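PDB 6FMH: membrane attack complex assembly inhibitor BGA71 from Borreliella bavariensis, which inhibits assembly of the complement membrane attack complex, and so probably helps the Lyme disease spirochaete survive in host serum. Local coordinates for residues 62-67 and 106-111; 156-161 and 182-187. All blocks are in the same frame, centred on the assembly; numbering follows the deposited sequence.

Contact 1. Residues 62-67 and 106-111; sequences KRTIYS and SIQYDI
Two helices of the all-helical BbCRASP-1-like fold, 55-68 and 90-123, meet here in the buried middle of the chain, with Arg-63 and Thr-64 on one and Ile-107 and Gln-108 on the other. The segments cross at 110°, their axes 9.2 Å apart at closest approach, and the backbones come nearest at Thr-64 and Gln-108. Thr-64 OG1 donates a hydrogen bond of 2.6 Å to Gln-108 OE1; the donor sits 20° off the carbonyl plane, at a C=O...donor angle of 135°. Gln-108 starts out with CG anti to the backbone N and then bends at chi2, which brings the amide across the Arg-63 side chain and past Thr-64. OE1 comes to Thr-64, and NE2 ends up over one face of the Arg-63 guanidinium, 3.4 Å from Arg-63 CZ. The amide also lies against the foot of the arginine, with Gln-108 CD 3.7 Å from Arg-63 CB. On the other flank, Ile-107 CG2 rests 4.0 Å from Thr-64 OG1, and Phe-151 of helix 127-163 touches both Thr-64 and Ile-107. The arginine's charge is met by other groups: NH1 pairs with Asp-112 in a salt bridge and with Gln-60 in a hydrogen bond. Gln-108 OE1 also takes a weak hydrogen bond from Arg-148 NH1. One carbonyl oxygen therefore serves two donors, and, as modelled, both are consistent with the oxygen on this side and NE2 over the guanidinium. A polar side chain is thus accommodated in the helical core, its oxygen satisfied and its nitrogen laid over the guanidinium.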
ATOM      1  N   LYS A  62     -11.802   9.313  -1.294  1.00 22.22           N
ATOM      2  CA  LYS A  62     -12.615   9.072  -0.091  1.00 21.29           C
ATOM      3  C   LYS A  62     -11.829   9.025   1.226  1.00 19.18           C
ATOM      4  O   LYS A  62     -12.337   9.467   2.259  1.00 16.49           O
ATOM      5  CB  LYS A  62     -13.384   7.764  -0.217  1.00 22.32           C
ATOM      6  CG  LYS A  62     -14.524   7.820  -1.211  1.00 23.20           C
ATOM      7  CD  LYS A  62     -15.065   6.423  -1.413  1.00 24.31           C
ATOM      8  CE  LYS A  62     -16.211   6.389  -2.377  1.00 24.67           C
ATOM      9  NZ  LYS A  62     -16.439   4.985  -2.845  1.00 24.70           N
ATOM     10  N   ARG A  63     -10.625   8.463   1.191  1.00 17.86           N
ATOM     11  CA  ARG A  63      -9.788   8.449   2.393  1.00 17.42           C
ATOM     12  C   ARG A  63      -9.660   9.856   2.950  1.00 15.55           C
ATOM     13  O   ARG A  63      -9.866  10.099   4.138  1.00 13.50           O
ATOM     14  CB  ARG A  63      -8.407   7.863   2.105  1.00 19.00           C
ATOM     15  CG  ARG A  63      -8.397   6.374   1.781  1.00 20.33           C
ATOM     16  CD  ARG A  63      -7.150   5.804   1.012  1.00 21.32           C
ATOM     17  NE  ARG A  63      -6.066   5.706   1.973  1.00 24.90           N
ATOM     18  CZ  ARG A  63      -4.766   5.478   1.701  1.00 24.33           C
ATOM     19  NH1 ARG A  63      -4.353   5.208   0.496  1.00 21.94           N
ATOM     20  NH2 ARG A  63      -3.896   5.452   2.696  1.00 24.48           N
ATOM     21  N   THR A  64      -9.346  10.808   2.076  1.00 14.88           N
ATOM     22  CA  THR A  64      -9.166  12.210   2.536  1.00 13.96           C
ATOM     23  C   THR A  64     -10.457  12.871   2.923  1.00 12.44           C
ATOM     24  O   THR A  64     -10.599  13.388   3.987  1.00 11.33           O
ATOM     25  CB  THR A  64      -8.422  13.088   1.494  1.00 14.38           C
ATOM     26  OG1 THR A  64      -7.012  12.801   1.536  1.00 11.78           O
ATOM     27  CG2 THR A  64      -8.562  14.544   1.843  1.00 15.31           C
ATOM     28  N   ILE A  65     -11.451  12.708   2.074  1.00 12.99           N
ATOM     29  CA  ILE A  65     -12.757  13.364   2.282  1.00 12.21           C
ATOM     30  C   ILE A  65     -13.454  12.850   3.512  1.00 11.72           C
ATOM     31  O   ILE A  65     -13.796  13.613   4.393  1.00 11.88           O
ATOM     32  CB  ILE A  65     -13.705  13.147   1.068  1.00 11.89           C
ATOM     33  CG1 ILE A  65     -13.108  13.703  -0.223  1.00 10.91           C
ATOM     34  CG2 ILE A  65     -15.082  13.762   1.327  1.00 12.66           C
ATOM     35  CD1 ILE A  65     -13.455  15.119  -0.506  1.00 10.88           C
ATOM     36  N   TYR A  66     -13.637  11.534   3.571  1.00 11.59           N
ATOM     37  CA  TYR A  66     -14.428  10.891   4.623  1.00 10.80           C
ATOM     38  C   TYR A  66     -13.779  11.084   5.952  1.00 10.57           C
ATOM     39  O   TYR A  66     -14.459  11.284   6.966  1.00 10.18           O
ATOM     40  CB  TYR A  66     -14.566   9.409   4.339  1.00 10.84           C
ATOM     41  CG  TYR A  66     -15.559   9.010   3.240  1.00 11.01           C
ATOM     42  CD1 TYR A  66     -15.894   9.855   2.214  1.00 11.21           C
ATOM     43  CD2 TYR A  66     -16.150   7.759   3.267  1.00 11.57           C
ATOM     44  CE1 TYR A  66     -16.762   9.473   1.231  1.00 11.50           C
ATOM     45  CE2 TYR A  66     -17.038   7.363   2.304  1.00 11.83           C
ATOM     46  CZ  TYR A  66     -17.351   8.240   1.286  1.00 11.71           C
ATOM     47  OH  TYR A  66     -18.204   7.831   0.290  1.00 11.32           O
ATOM     48  N   SER A  67     -12.462  10.974   5.977  1.00 10.71           N
ATOM     49  CA  SER A  67     -11.729  11.148   7.244  1.00 11.24           C
ATOM     50  C   SER A  67     -11.888  12.591   7.617  1.00 11.12           C
ATOM     51  O   SER A  67     -11.943  12.900   8.799  1.00 11.41           O
ATOM     52  CB  SER A  67     -10.227  10.745   7.153  1.00 10.91           C
ATOM     53  OG  SER A  67      -9.487  11.709   6.424  1.00 11.82           O
ATOM     54  N   SER A 106      -4.266  14.886  -4.326  1.00 10.70           N
ATOM     55  CA  SER A 106      -2.854  15.205  -4.125  1.00 10.76           C
ATOM     56  C   SER A 106      -2.537  15.188  -2.657  1.00 10.25           C
ATOM     57  O   SER A 106      -1.469  14.792  -2.238  1.00 10.98           O
ATOM     58  CB  SER A 106      -2.555  16.588  -4.734  1.00 10.99           C
ATOM     59  OG  SER A 106      -2.764  16.543  -6.170  1.00 10.97           O
ATOM     60  N   ILE A 107      -3.474  15.673  -1.866  1.00 10.03           N
ATOM     61  CA  ILE A 107      -3.345  15.665  -0.430  1.00  9.82           C
ATOM     62  C   ILE A 107      -3.130  14.235  -0.001  1.00  9.96           C
ATOM     63  O   ILE A 107      -2.217  13.914   0.724  1.00  9.96           O
ATOM     64  CB  ILE A 107      -4.567  16.315   0.218  1.00  9.73           C
ATOM     65  CG1 ILE A 107      -4.477  17.830   0.021  1.00  9.99           C
ATOM     66  CG2 ILE A 107      -4.624  16.024   1.705  1.00  9.76           C
ATOM     67  CD1 ILE A 107      -5.808  18.544   0.130  1.00 10.32           C
ATOM     68  N   GLN A 108      -3.940  13.351  -0.541  1.00 10.68           N
ATOM     69  CA  GLN A 108      -3.795  11.939  -0.254  1.00 10.59           C
ATOM     70  C   GLN A 108      -2.487  11.411  -0.785  1.00 12.66           C
ATOM     71  O   GLN A 108      -1.793  10.677  -0.075  1.00 13.21           O
ATOM     72  CB  GLN A 108      -4.929  11.155  -0.875  1.00  9.65           C
ATOM     73  CG  GLN A 108      -5.231   9.795  -0.243  1.00  8.80           C
ATOM     74  CD  GLN A 108      -5.310   9.746   1.291  1.00  8.29           C
ATOM     75  OE1 GLN A 108      -6.047  10.470   1.908  1.00  7.51           O
ATOM     76  NE2 GLN A 108      -4.527   8.869   1.893  1.00  8.28           N
ATOM     77  N   TYR A 109      -2.135  11.628  -2.032  1.00 14.02           N
ATOM     78  CA  TYR A 109      -0.967  10.976  -2.583  1.00 15.33           C
ATOM     79  C   TYR A 109       0.297  11.287  -1.842  1.00 15.83           C
ATOM     80  O   TYR A 109       1.174  10.459  -1.726  1.00 14.83           O
ATOM     81  CB  TYR A 109      -0.776  11.241  -4.090  1.00 16.73           C
ATOM     82  CG  TYR A 109       0.583  10.741  -4.627  1.00 20.55           C
ATOM     83  CD1 TYR A 109       0.797   9.398  -4.870  1.00 21.95           C
ATOM     84  CD2 TYR A 109       1.652  11.606  -4.825  1.00 20.84           C
ATOM     85  CE1 TYR A 109       2.010   8.945  -5.301  1.00 22.63           C
ATOM     86  CE2 TYR A 109       2.855  11.146  -5.260  1.00 22.81           C
ATOM     87  CZ  TYR A 109       3.023   9.810  -5.489  1.00 23.99           C
ATOM     88  OH  TYR A 109       4.190   9.299  -5.923  1.00 24.21           O
ATOM     89  N   ASP A 110       0.415  12.498  -1.386  1.00 15.77           N
ATOM     90  CA  ASP A 110       1.569  12.875  -0.665  1.00 15.86           C
ATOM     91  C   ASP A 110       1.784  11.981   0.505  1.00 17.25           C
ATOM     92  O   ASP A 110       2.852  11.548   0.747  1.00 20.18           O
ATOM     93  CB  ASP A 110       1.434  14.308  -0.223  1.00 14.18           C
ATOM     94  CG  ASP A 110       1.828  15.266  -1.263  1.00 13.02           C
ATOM     95  OD1 ASP A 110       2.086  14.904  -2.373  1.00 12.38           O
ATOM     96  OD2 ASP A 110       1.896  16.406  -0.979  1.00 13.32           O
ATOM     97  N   ILE A 111       0.738  11.709   1.236  1.00 18.43           N
ATOM     98  CA  ILE A 111       0.792  10.879   2.406  1.00 18.33           C
ATOM     99  C   ILE A 111       1.198   9.482   2.054  1.00 18.27           C
ATOM    100  O   ILE A 111       1.876   8.837   2.771  1.00 18.99           O
ATOM    101  CB  ILE A 111      -0.571  10.847   3.114  1.00 18.20           C
ATOM    102  CG1 ILE A 111      -0.984  12.212   3.596  1.00 17.77           C
ATOM    103  CG2 ILE A 111      -0.539   9.961   4.326  1.00 17.60           C
ATOM    104  CD1 ILE A 111      -2.417  12.322   3.985  1.00 18.61           C
TER

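Contact 2. Residues 156-161 and 182-187; sequences NETIDD and ENYKTL
Tyr-184 CG stands anti to its own carbonyl carbon (chi1 -60°), which sends the ring back toward helix 127-163, while at Thr-158 the same relation holds for OG1 (chi1 -72°), turning the hydroxyl out to meet it. The two side chains approach from opposite directions and join through Thr-158 OG1 and Tyr-184 OH, hydrogen-bonded at 2.9 Å, with either able to be the donor. The threonine oxygen lies at the edge of the tyrosine ring, near its plane, 3.7 Å from Tyr-184 CE2. Contact extends a little up the threonine, where CB is 3.5 Å from Tyr-184 OH. Both residues are buried, although the backbones stay well apart: the closest CA atoms, those of Thr-158 and Asn-183, are 8.7 Å from each other. Thr-158 OG1 is also hydrogen-bonded to Lys-154 O, one turn back on its own helix, and to Tyr-179 OH of helix 173-183. The hydroxyl is thereby a shared polar point for two tyrosines. Tyr-184 itself follows helix 173-183, its side chain packed on Leu-155 of helix 127-163 and its ring meeting Phe-99 of helix 90-123 edge-to-face, so that the contact sits where these three helices come together.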
ATOM      1  N   ASN A 156     -14.760  21.413   6.645  1.00 10.31           N
ATOM      2  CA  ASN A 156     -15.894  21.504   7.576  1.00 10.11           C
ATOM      3  C   ASN A 156     -16.515  22.887   7.595  1.00 10.54           C
ATOM      4  O   ASN A 156     -17.754  23.039   7.677  1.00  9.42           O
ATOM      5  CB  ASN A 156     -15.486  21.026   8.932  1.00  9.40           C
ATOM      6  CG  ASN A 156     -15.466  19.541   8.975  1.00  9.60           C
ATOM      7  OD1 ASN A 156     -16.505  18.913   8.994  1.00  9.07           O
ATOM      8  ND2 ASN A 156     -14.256  18.941   8.940  1.00 10.12           N
ATOM      9  N   GLU A 157     -15.631  23.881   7.467  1.00 11.47           N
ATOM     10  CA  GLU A 157     -16.041  25.265   7.359  1.00 13.03           C
ATOM     11  C   GLU A 157     -16.877  25.493   6.075  1.00 11.78           C
ATOM     12  O   GLU A 157     -17.845  26.246   6.058  1.00 10.66           O
ATOM     13  CB  GLU A 157     -14.853  26.237   7.395  1.00 15.94           C
ATOM     14  CG  GLU A 157     -15.347  27.523   6.809  1.00 19.09           C
ATOM     15  CD  GLU A 157     -14.303  28.496   6.471  1.00 22.43           C
ATOM     16  OE1 GLU A 157     -13.192  28.096   6.162  1.00 29.30           O
ATOM     17  OE2 GLU A 157     -14.593  29.678   6.486  1.00 24.90           O
ATOM     18  N   THR A 158     -16.526  24.788   5.024  1.00 11.29           N
ATOM     19  CA  THR A 158     -17.257  24.858   3.797  1.00 11.53           C
ATOM     20  C   THR A 158     -18.654  24.197   3.869  1.00 11.37           C
ATOM     21  O   THR A 158     -19.643  24.798   3.437  1.00 11.62           O
ATOM     22  CB  THR A 158     -16.410  24.237   2.718  1.00 12.17           C
ATOM     23  OG1 THR A 158     -15.332  25.112   2.433  1.00 12.89           O
ATOM     24  CG2 THR A 158     -17.199  23.986   1.424  1.00 12.90           C
ATOM     25  N   ILE A 159     -18.742  23.016   4.470  1.00 11.71           N
ATOM     26  CA  ILE A 159     -20.025  22.367   4.717  1.00 12.26           C
ATOM     27  C   ILE A 159     -20.954  23.277   5.534  1.00 13.72           C
ATOM     28  O   ILE A 159     -22.138  23.425   5.213  1.00 13.84           O
ATOM     29  CB  ILE A 159     -19.888  21.019   5.468  1.00 11.59           C
ATOM     30  CG1 ILE A 159     -18.999  20.002   4.684  1.00 12.06           C
ATOM     31  CG2 ILE A 159     -21.259  20.459   5.817  1.00 11.22           C
ATOM     32  CD1 ILE A 159     -19.518  19.536   3.343  1.00 12.43           C
ATOM     33  N   ASP A 160     -20.433  23.849   6.615  1.00 14.93           N
ATOM     34  CA  ASP A 160     -21.222  24.748   7.413  1.00 15.96           C
ATOM     35  C   ASP A 160     -21.662  25.970   6.597  1.00 16.87           C
ATOM     36  O   ASP A 160     -22.824  26.373   6.668  1.00 17.31           O
ATOM     37  CB  ASP A 160     -20.406  25.243   8.576  1.00 16.23           C
ATOM     38  CG  ASP A 160     -20.083  24.199   9.528  1.00 17.17           C
ATOM     39  OD1 ASP A 160     -20.529  23.030   9.369  1.00 19.32           O
ATOM     40  OD2 ASP A 160     -19.332  24.541  10.457  1.00 18.79           O
ATOM     41  N   ASP A 161     -20.714  26.590   5.896  1.00 16.36           N
ATOM     42  CA  ASP A 161     -21.017  27.750   5.064  1.00 15.57           C
ATOM     43  C   ASP A 161     -22.098  27.452   4.063  1.00 13.24           C
ATOM     44  O   ASP A 161     -22.973  28.265   3.827  1.00 13.01           O
ATOM     45  CB  ASP A 161     -19.753  28.222   4.321  1.00 16.18           C
ATOM     46  CG  ASP A 161     -18.876  29.147   5.161  1.00 17.46           C
ATOM     47  OD1 ASP A 161     -19.256  29.544   6.287  1.00 15.43           O
ATOM     48  OD2 ASP A 161     -17.770  29.471   4.686  1.00 21.10           O
ATOM     49  N   GLU A 182     -11.597  30.072  -4.468  1.00 23.65           N
ATOM     50  CA  GLU A 182     -10.821  30.921  -3.552  1.00 25.58           C
ATOM     51  C   GLU A 182     -10.357  30.175  -2.253  1.00 23.24           C
ATOM     52  O   GLU A 182      -9.410  30.609  -1.570  1.00 20.82           O
ATOM     53  CB  GLU A 182     -11.544  32.280  -3.285  1.00 29.22           C
ATOM     54  CG  GLU A 182     -11.849  33.094  -4.591  1.00 36.94           C
ATOM     55  CD  GLU A 182     -10.621  33.344  -5.517  1.00 43.53           C
ATOM     56  OE1 GLU A 182      -9.622  33.902  -5.019  1.00 47.54           O
ATOM     57  OE2 GLU A 182     -10.633  32.997  -6.748  1.00 45.46           O
ATOM     58  N   ASN A 183     -10.989  29.042  -1.928  1.00 20.02           N
ATOM     59  CA  ASN A 183     -10.652  28.325  -0.703  1.00 17.17           C
ATOM     60  C   ASN A 183      -9.914  27.045  -0.965  1.00 17.32           C
ATOM     61  O   ASN A 183      -9.511  26.351  -0.047  1.00 17.14           O
ATOM     62  CB  ASN A 183     -11.923  28.074   0.075  1.00 15.91           C
ATOM     63  CG  ASN A 183     -12.534  29.353   0.536  1.00 15.54           C
ATOM     64  OD1 ASN A 183     -12.049  29.983   1.518  1.00 16.55           O
ATOM     65  ND2 ASN A 183     -13.649  29.725  -0.063  1.00 14.63           N
ATOM     66  N   TYR A 184      -9.799  26.681  -2.232  1.00 18.18           N
ATOM     67  CA  TYR A 184      -9.059  25.493  -2.588  1.00 19.20           C
ATOM     68  C   TYR A 184      -8.132  25.757  -3.749  1.00 19.96           C
ATOM     69  O   TYR A 184      -8.126  25.012  -4.707  1.00 23.90           O
ATOM     70  CB  TYR A 184     -10.065  24.350  -2.839  1.00 18.79           C
ATOM     71  CG  TYR A 184     -10.898  24.061  -1.580  1.00 18.17           C
ATOM     72  CD1 TYR A 184     -10.390  23.285  -0.564  1.00 18.00           C
ATOM     73  CD2 TYR A 184     -12.140  24.588  -1.423  1.00 17.67           C
ATOM     74  CE1 TYR A 184     -11.127  23.017   0.563  1.00 18.49           C
ATOM     75  CE2 TYR A 184     -12.886  24.357  -0.288  1.00 18.22           C
ATOM     76  CZ  TYR A 184     -12.385  23.566   0.706  1.00 18.54           C
ATOM     77  OH  TYR A 184     -13.166  23.297   1.839  1.00 17.94           O
ATOM     78  N   LYS A 185      -7.408  26.858  -3.683  1.00 21.41           N
ATOM     79  CA  LYS A 185      -6.623  27.389  -4.801  1.00 23.88           C
ATOM     80  C   LYS A 185      -5.565  26.429  -5.236  1.00 21.89           C
ATOM     81  O   LYS A 185      -5.391  26.127  -6.422  1.00 20.84           O
ATOM     82  CB  LYS A 185      -5.870  28.652  -4.383  1.00 28.61           C
ATOM     83  CG  LYS A 185      -6.656  29.947  -4.514  1.00 32.21           C
ATOM     84  CD  LYS A 185      -5.761  31.196  -4.525  1.00 38.16           C
ATOM     85  CE  LYS A 185      -6.282  32.337  -5.419  1.00 43.01           C
ATOM     86  NZ  LYS A 185      -6.014  33.703  -4.845  1.00 46.20           N
ATOM     87  N   THR A 186      -4.878  25.935  -4.227  1.00 21.26           N
ATOM     88  CA  THR A 186      -3.687  25.166  -4.407  1.00 21.47           C
ATOM     89  C   THR A 186      -3.489  24.199  -3.194  1.00 20.13           C
ATOM     90  O   THR A 186      -3.762  24.546  -2.058  1.00 20.17           O
ATOM     91  CB  THR A 186      -2.517  26.185  -4.594  1.00 20.68           C
ATOM     92  OG1 THR A 186      -1.438  25.562  -5.266  1.00 23.61           O
ATOM     93  CG2 THR A 186      -2.012  26.739  -3.299  1.00 20.21           C
ATOM     94  N   LEU A 187      -3.006  23.008  -3.471  1.00 20.25           N
ATOM     95  CA  LEU A 187      -2.439  22.110  -2.453  1.00 21.73           C
ATOM     96  C   LEU A 187      -1.524  22.833  -1.425  1.00 20.29           C
ATOM     97  O   LEU A 187      -1.703  22.698  -0.209  1.00 18.64           O
ATOM     98  CB  LEU A 187      -1.623  21.015  -3.152  1.00 23.78           C
ATOM     99  CG  LEU A 187      -0.806  20.049  -2.327  1.00 26.32           C
ATOM    100  CD1 LEU A 187      -1.740  19.093  -1.618  1.00 30.87           C
ATOM    101  CD2 LEU A 187       0.142  19.272  -3.224  1.00 28.02           C
TER

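From the N terminus, the chain passes helix 12-36, whose Ile-31 packs on Arg-63, and reaches contact 1 on helix 55-68. It then runs through helix 73-88 into helix 90-123, where contact 1 closes across 38 mostly helical residues. Helix 127-163 follows, and contact 2 opens near its end, closing 20 residues later at 182-187, around the end of helix 173-183. The two closures are in series, neither enclosing nor crossing the other, with centres about 15 Å apart. They nevertheless touch: Leu-187, at the far end of segment 182-187, packs its CD1 3.4 Å from CG1 of Ile-107 in contact 1, bringing the C-terminal part of the chain against helix 90-123.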